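Local coordinates for 8-demethyl-8-aminoriboflavin-5'-phosphate synthase (PDB 5MLD), which replaces the C-8 methyl group of FMN with an amino group from L-glutamate, giving 8-demethyl-8-aminoriboflavin-5'-phosphate on the way to the antibiotic roseoflavin, at residues R43-Q51 with A99-L107; V156-W164 with T185-T196. All coordinates share one frame; numbering follows the deposited sequence.

Contact 1: residues R43-Q51 with A99-L107; sequences RVIDHDIEQ and AAHVILEKL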
# COMPACT_ATOMS: atom_id res chain seq x y z
N ARG A 43 0.42 -13.34 23.23
CA ARG A 43 0.78 -13.91 21.93
C ARG A 43 -0.49 -14.53 21.38
O ARG A 43 -0.93 -15.58 21.84
CB ARG A 43 1.90 -14.94 22.00
CG ARG A 43 2.26 -15.39 20.60
CD ARG A 43 3.39 -16.45 20.60
NE ARG A 43 4.63 -15.96 21.20
CZ ARG A 43 5.80 -16.58 21.08
NH1 ARG A 43 5.88 -17.69 20.37
NH2 ARG A 43 6.90 -16.08 21.65
N VAL A 44 -1.11 -13.84 20.41
CA VAL A 44 -2.50 -14.12 20.08
C VAL A 44 -2.66 -15.51 19.48
O VAL A 44 -3.70 -16.15 19.67
CB VAL A 44 -3.06 -13.02 19.15
CG1 VAL A 44 -2.92 -11.65 19.81
CG2 VAL A 44 -2.33 -13.02 17.83
N ILE A 45 -1.64 -16.02 18.78
CA ILE A 45 -1.75 -17.34 18.16
C ILE A 45 -1.84 -18.45 19.20
O ILE A 45 -2.27 -19.57 18.88
CB ILE A 45 -0.56 -17.59 17.19
CG1 ILE A 45 -0.88 -18.72 16.20
CG2 ILE A 45 0.74 -17.91 17.93
CD1 ILE A 45 -1.86 -18.34 15.15
N ASP A 46 -1.44 -18.19 20.45
CA ASP A 46 -1.59 -19.20 21.49
C ASP A 46 -3.03 -19.44 21.86
O ASP A 46 -3.33 -20.43 22.54
CB ASP A 46 -0.88 -18.80 22.78
CG ASP A 46 0.63 -18.75 22.64
OD1 ASP A 46 1.18 -19.31 21.66
OD2 ASP A 46 1.27 -18.13 23.51
N HIS A 47 -3.92 -18.55 21.45
CA HIS A 47 -5.29 -18.53 21.91
C HIS A 47 -6.25 -18.91 20.79
O HIS A 47 -6.01 -18.62 19.62
CB HIS A 47 -5.63 -17.16 22.47
CG HIS A 47 -4.81 -16.81 23.66
ND1 HIS A 47 -5.15 -17.22 24.93
CD2 HIS A 47 -3.63 -16.15 23.77
CE1 HIS A 47 -4.22 -16.81 25.78
NE2 HIS A 47 -3.30 -16.15 25.10
N ASP A 48 -7.36 -19.53 21.19
CA ASP A 48 -8.34 -20.04 20.25
C ASP A 48 -9.28 -18.91 19.86
O ASP A 48 -10.22 -18.59 20.59
CB ASP A 48 -9.09 -21.22 20.88
CG ASP A 48 -10.12 -21.81 19.96
OD1 ASP A 48 -9.98 -21.71 18.73
OD2 ASP A 48 -11.09 -22.39 20.49
N ILE A 49 -9.04 -18.30 18.70
CA ILE A 49 -9.84 -17.19 18.19
C ILE A 49 -10.44 -17.61 16.86
O ILE A 49 -9.71 -17.83 15.89
CB ILE A 49 -8.99 -15.92 18.00
CG1 ILE A 49 -8.27 -15.52 19.30
CG2 ILE A 49 -9.84 -14.79 17.42
CD1 ILE A 49 -9.16 -15.21 20.45
N GLU A 50 -11.78 -17.70 16.79
CA GLU A 50 -12.43 -18.20 15.59
C GLU A 50 -12.36 -17.18 14.46
O GLU A 50 -12.69 -16.01 14.65
CB GLU A 50 -13.89 -18.57 15.87
CG GLU A 50 -14.64 -19.05 14.63
CD GLU A 50 -13.94 -20.21 13.91
OE1 GLU A 50 -13.56 -21.21 14.57
OE2 GLU A 50 -13.78 -20.12 12.67
N GLN A 51 -11.91 -17.63 13.29
CA GLN A 51 -11.76 -16.77 12.12
C GLN A 51 -13.05 -16.61 11.34
O GLN A 51 -13.26 -15.57 10.70
CB GLN A 51 -10.68 -17.36 11.20
CG GLN A 51 -10.47 -16.61 9.89
CD GLN A 51 -9.45 -17.32 9.01
OE1 GLN A 51 -9.34 -18.55 9.03
NE2 GLN A 51 -8.68 -16.54 8.26
N ALA A 99 -2.45 -13.55 11.57
CA ALA A 99 -2.98 -13.52 12.93
C ALA A 99 -3.41 -12.11 13.35
O ALA A 99 -4.48 -11.93 13.94
CB ALA A 99 -1.95 -14.06 13.92
N ALA A 100 -2.57 -11.11 13.07
CA ALA A 100 -2.96 -9.72 13.28
C ALA A 100 -4.20 -9.38 12.47
O ALA A 100 -5.10 -8.66 12.93
CB ALA A 100 -1.79 -8.79 12.89
N HIS A 101 -4.28 -9.93 11.26
CA HIS A 101 -5.37 -9.66 10.35
C HIS A 101 -6.71 -10.15 10.91
O HIS A 101 -7.72 -9.44 10.84
CB HIS A 101 -5.03 -10.34 9.02
CG HIS A 101 -5.76 -9.82 7.83
ND1 HIS A 101 -5.24 -9.93 6.56
CD2 HIS A 101 -6.97 -9.21 7.70
CE1 HIS A 101 -6.09 -9.40 5.69
NE2 HIS A 101 -7.15 -8.97 6.35
N VAL A 102 -6.72 -11.37 11.47
CA VAL A 102 -7.94 -11.89 12.09
C VAL A 102 -8.37 -10.99 13.25
O VAL A 102 -9.55 -10.63 13.37
CB VAL A 102 -7.73 -13.34 12.56
CG1 VAL A 102 -8.93 -13.81 13.37
CG2 VAL A 102 -7.55 -14.25 11.35
N ILE A 103 -7.42 -10.65 14.13
CA ILE A 103 -7.75 -9.83 15.30
C ILE A 103 -8.36 -8.52 14.85
O ILE A 103 -9.38 -8.07 15.39
CB ILE A 103 -6.51 -9.58 16.18
CG1 ILE A 103 -5.98 -10.88 16.78
CG2 ILE A 103 -6.86 -8.56 17.29
CD1 ILE A 103 -7.06 -11.77 17.36
N LEU A 104 -7.75 -7.88 13.84
CA LEU A 104 -8.25 -6.60 13.37
C LEU A 104 -9.62 -6.75 12.69
O LEU A 104 -10.48 -5.88 12.84
CB LEU A 104 -7.23 -5.95 12.43
CG LEU A 104 -5.91 -5.45 13.03
CD1 LEU A 104 -4.97 -5.03 11.92
CD2 LEU A 104 -6.18 -4.29 13.96
N GLU A 105 -9.82 -7.83 11.94
CA GLU A 105 -11.14 -8.10 11.38
C GLU A 105 -12.21 -8.18 12.47
O GLU A 105 -13.30 -7.60 12.34
CB GLU A 105 -11.12 -9.41 10.57
CG GLU A 105 -10.47 -9.30 9.19
CD GLU A 105 -10.26 -10.65 8.54
OE1 GLU A 105 -10.28 -11.69 9.27
OE2 GLU A 105 -10.09 -10.68 7.30
N LYS A 106 -11.94 -8.93 13.54
CA LYS A 106 -12.92 -9.05 14.61
C LYS A 106 -13.09 -7.75 15.38
O LYS A 106 -14.21 -7.41 15.80
CB LYS A 106 -12.51 -10.19 15.53
CG LYS A 106 -12.51 -11.52 14.79
CD LYS A 106 -12.11 -12.69 15.67
CE LYS A 106 -13.25 -13.19 16.57
NZ LYS A 106 -14.26 -13.99 15.83
N LEU A 107 -12.00 -7.00 15.54
CA LEU A 107 -12.09 -5.73 16.25
C LEU A 107 -12.95 -4.73 15.50
O LEU A 107 -13.56 -3.85 16.12
CB LEU A 107 -10.68 -5.18 16.49
CG LEU A 107 -10.48 -4.14 17.59
CD1 LEU A 107 -11.02 -4.65 18.90
CD2 LEU A 107 -9.02 -3.74 17.73
O HOH W 1 -11.86 -13.00 11.10
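Val44, Ile49 and Gln51 lie against one side of helix 98-107, where the flavodoxin-like fold runs on from strand 38-43 through a short 3-10 turn into a long loop. The chief bump is the CG2 methyl of Ile49. It sits in a shallow hollow walled by Val102, Ile103 and Lys106, with Ile103 CD1 4.1 Å from Ile49 CG2 on one side and Lys106 CD 3.6 Å from it on another. This methyl is anti to the backbone N of Ile49 (chi1 of the CG1 branch is -56°), which directs it at the helix. One turn earlier the surface is flatter: Ala99 CB, with no branch of its own, leaves room for Val44 CG2 at 4.1 Å, and Ile103 CG1 flanks Val44 CB. At the end of the loop segment the extended Gln51 runs at about a right angle across Val102, whose CG2 meets both Gln51 CG and Gln51 NE2. The amide of Gln51 reaches on to Ser98 of the second subunit, while the carboxylate of Glu50 turns to Arg68 and Lys65. A water donates to both Gln51 O and Glu105 OE1, bridging loop and helix. Lys106 bends at its last two torsions (chi3 79°), curling past Ile49 and bringing NZ into the carbonyl plane of Glu50, where NZ donates to Glu50 O at 2.8 Å with a C=O...N angle of 154°.

Contact 2: residues V156-W164 with T185-T196; sequences VPPNAAAYW and TNKLIRFMVANT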
# COMPACT_ATOMS: atom_id res chain seq x y z
N VAL A 156 -2.75 8.41 17.14
CA VAL A 156 -1.41 7.97 16.83
C VAL A 156 -0.47 9.15 17.06
O VAL A 156 -0.60 10.18 16.40
CB VAL A 156 -1.31 7.46 15.39
CG1 VAL A 156 0.08 6.85 15.12
CG2 VAL A 156 -2.40 6.42 15.14
N PRO A 157 0.49 9.03 17.98
CA PRO A 157 1.46 10.09 18.18
C PRO A 157 2.48 10.08 17.06
O PRO A 157 2.47 9.16 16.23
CB PRO A 157 2.11 9.72 19.53
CG PRO A 157 2.01 8.22 19.57
CD PRO A 157 0.79 7.82 18.77
N PRO A 158 3.36 11.07 16.98
CA PRO A 158 4.46 10.99 16.02
C PRO A 158 5.42 9.87 16.39
O PRO A 158 5.54 9.48 17.55
CB PRO A 158 5.16 12.34 16.14
CG PRO A 158 4.84 12.78 17.53
CD PRO A 158 3.43 12.32 17.76
N ASN A 159 6.08 9.34 15.36
CA ASN A 159 7.09 8.30 15.52
C ASN A 159 6.55 7.13 16.33
O ASN A 159 7.18 6.62 17.26
CB ASN A 159 8.36 8.90 16.13
CG ASN A 159 8.91 10.06 15.29
OD1 ASN A 159 8.89 11.21 15.71
ND2 ASN A 159 9.35 9.75 14.08
N ALA A 160 5.33 6.71 15.98
CA ALA A 160 4.63 5.68 16.72
C ALA A 160 4.94 4.27 16.26
O ALA A 160 4.42 3.33 16.86
CB ALA A 160 3.12 5.90 16.62
N ALA A 161 5.75 4.09 15.20
CA ALA A 161 6.03 2.77 14.64
C ALA A 161 7.53 2.51 14.67
O ALA A 161 8.29 3.23 14.02
CB ALA A 161 5.51 2.66 13.21
N ALA A 162 7.95 1.48 15.42
CA ALA A 162 9.34 1.06 15.51
C ALA A 162 9.50 -0.32 14.89
O ALA A 162 8.60 -1.16 14.99
CB ALA A 162 9.82 1.03 16.95
N TYR A 163 10.65 -0.57 14.26
CA TYR A 163 10.77 -1.76 13.43
C TYR A 163 12.23 -2.14 13.26
O TYR A 163 13.14 -1.33 13.49
CB TYR A 163 10.10 -1.54 12.06
CG TYR A 163 10.73 -0.41 11.29
CD1 TYR A 163 10.30 0.89 11.47
CD2 TYR A 163 11.78 -0.64 10.41
CE1 TYR A 163 10.88 1.92 10.80
CE2 TYR A 163 12.37 0.40 9.72
CZ TYR A 163 11.92 1.68 9.94
OH TYR A 163 12.49 2.75 9.28
N TRP A 164 12.45 -3.39 12.84
CA TRP A 164 13.74 -3.87 12.39
C TRP A 164 13.57 -4.52 11.02
O TRP A 164 12.61 -5.23 10.78
CB TRP A 164 14.35 -4.89 13.37
CG TRP A 164 15.75 -5.34 12.98
CD1 TRP A 164 16.93 -4.78 13.38
CD2 TRP A 164 16.10 -6.43 12.11
NE1 TRP A 164 17.99 -5.44 12.82
CE2 TRP A 164 17.51 -6.47 12.05
CE3 TRP A 164 15.36 -7.38 11.40
CZ2 TRP A 164 18.20 -7.42 11.28
CZ3 TRP A 164 16.04 -8.33 10.64
CH2 TRP A 164 17.45 -8.35 10.59
N THR A 185 16.70 0.85 15.25
CA THR A 185 15.55 0.21 15.89
C THR A 185 15.45 0.60 17.35
O THR A 185 14.37 0.93 17.85
CB THR A 185 15.64 -1.31 15.75
OG1 THR A 185 15.64 -1.65 14.36
CG2 THR A 185 14.45 -2.00 16.43
N ASN A 186 16.58 0.58 18.06
CA ASN A 186 16.52 0.87 19.49
C ASN A 186 16.09 2.30 19.74
O ASN A 186 15.33 2.57 20.68
CB ASN A 186 17.87 0.58 20.13
CG ASN A 186 18.04 -0.89 20.46
OD1 ASN A 186 17.06 -1.58 20.77
ND2 ASN A 186 19.28 -1.38 20.41
N LYS A 187 16.50 3.23 18.88
CA LYS A 187 16.06 4.60 19.11
C LYS A 187 14.59 4.77 18.72
O LYS A 187 13.85 5.45 19.42
CB LYS A 187 16.97 5.60 18.37
CG LYS A 187 16.50 6.16 17.05
CD LYS A 187 17.57 7.11 16.48
CE LYS A 187 17.32 7.46 15.02
NZ LYS A 187 18.50 8.17 14.43
N LEU A 188 14.13 4.08 17.66
CA LEU A 188 12.71 4.17 17.32
C LEU A 188 11.82 3.59 18.44
O LEU A 188 10.75 4.14 18.73
CB LEU A 188 12.42 3.45 16.00
CG LEU A 188 13.00 4.12 14.74
CD1 LEU A 188 12.40 3.48 13.51
CD2 LEU A 188 12.76 5.64 14.71
N ILE A 189 12.21 2.47 19.03
CA ILE A 189 11.41 1.91 20.12
C ILE A 189 11.26 2.93 21.24
O ILE A 189 10.17 3.14 21.78
CB ILE A 189 12.03 0.59 20.62
CG1 ILE A 189 11.87 -0.51 19.56
CG2 ILE A 189 11.34 0.13 21.90
CD1 ILE A 189 12.60 -1.81 19.93
N ARG A 190 12.36 3.61 21.57
CA ARG A 190 12.32 4.61 22.64
C ARG A 190 11.42 5.79 22.29
O ARG A 190 10.66 6.26 23.15
CB ARG A 190 13.73 5.08 22.98
CG ARG A 190 14.57 4.00 23.70
CD ARG A 190 16.02 4.44 23.96
NE ARG A 190 16.75 3.46 24.77
CZ ARG A 190 16.72 3.40 26.10
NH1 ARG A 190 16.00 4.28 26.80
NH2 ARG A 190 17.42 2.47 26.74
N PHE A 191 11.50 6.29 21.06
CA PHE A 191 10.58 7.33 20.58
C PHE A 191 9.14 6.88 20.79
O PHE A 191 8.30 7.61 21.34
CB PHE A 191 10.78 7.61 19.08
CG PHE A 191 12.09 8.28 18.70
CD1 PHE A 191 13.04 8.65 19.64
CD2 PHE A 191 12.34 8.56 17.36
CE1 PHE A 191 14.22 9.26 19.25
CE2 PHE A 191 13.51 9.17 16.95
CZ PHE A 191 14.46 9.52 17.90
N MET A 192 8.83 5.67 20.33
CA MET A 192 7.46 5.20 20.34
C MET A 192 6.93 5.10 21.76
O MET A 192 5.79 5.52 22.03
CB MET A 192 7.38 3.84 19.64
CG MET A 192 5.98 3.31 19.46
SD MET A 192 5.37 2.39 20.89
CE MET A 192 6.69 1.21 21.19
N VAL A 193 7.72 4.55 22.69
CA VAL A 193 7.26 4.41 24.07
C VAL A 193 7.04 5.78 24.70
O VAL A 193 6.03 6.03 25.37
CB VAL A 193 8.25 3.56 24.88
CG1 VAL A 193 7.89 3.61 26.38
CG2 VAL A 193 8.22 2.14 24.36
N ALA A 194 8.01 6.68 24.53
CA ALA A 194 7.88 8.01 25.12
C ALA A 194 6.64 8.73 24.61
O ALA A 194 5.89 9.33 25.39
CB ALA A 194 9.14 8.83 24.85
N ASN A 195 6.39 8.65 23.30
CA ASN A 195 5.31 9.43 22.71
C ASN A 195 3.94 8.80 22.94
O ASN A 195 2.98 9.51 23.25
CB ASN A 195 5.55 9.63 21.20
CG ASN A 195 6.70 10.57 20.90
OD1 ASN A 195 7.19 11.29 21.77
ND2 ASN A 195 7.11 10.60 19.64
N THR A 196 3.81 7.46 22.81
CA THR A 196 2.52 6.85 23.14
C THR A 196 2.17 7.05 24.60
O THR A 196 1.00 7.24 24.94
CB THR A 196 2.51 5.35 22.83
OG1 THR A 196 3.59 4.70 23.52
CG2 THR A 196 2.66 5.14 21.34
O HOH W 2 9.52 5.57 16.28
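Ala162 CB rests on the backbone of helix 183-205 between Leu188 and Ile189, with Leu188 CB and Ile189 CG1 each 3.7 Å from it; so small a side chain allows strand 161-164 to approach the helix axis to 7.0 Å. Tyr163 sets out away from the helix, yet its ring swings back, so that CE1 comes within 3.5 Å of Leu188 CD1, obliquely to the ring. At the other end Pro157 CG meets Thr196 CG2 at 3.6 Å. Two side chains of the helix donate to main-chain carbonyls. Thr185 OG1, anti to its own carbonyl carbon (chi1 -61°), gives a 2.7 Å bond to Tyr163 O and also lies at the edge of the Trp164 ring. Asn195 ND2 reaches Pro158 O at 2.8 Å from above the carbonyl plane, while Asn195 OD1 bonds to Thr210 of the third subunit. Between these bonds Met192 CA makes a CA-H...O contact with Asn159 O, and a water sits within hydrogen-bonding distance of Asn159 O and Leu188 O. Strand and helix run nearly antiparallel, at 160°, the layering of the last core strand and the helix that follows it in the flavodoxin-like alpha/beta sandwich.

In the fold
The helices of the two contacts lie on opposite faces of the central sheet, 98-107 alongside helices 72-81 and 138-152, and 183-205 alongside helix 20-34. Contact 1 joins its helix to the loop after strand 38-43, whereas contact 2 joins its helix to strand 161-164 itself. Their centres are 24 Å apart and their nearest atoms about 11 Å. Each lies beside residues that bind the flavin. In contact 1 the Ala99 side chain comes within about 4 Å of that of Leu12, and the Lys106 side chain about 8 Å from a bound 8-demethyl-8-aminoriboflavin-5'-phosphate; in contact 2 the Trp164 side chain is about 4 Å from that of Cys132 and about 7 Å from a bound ligand. Both also meet the second subunit.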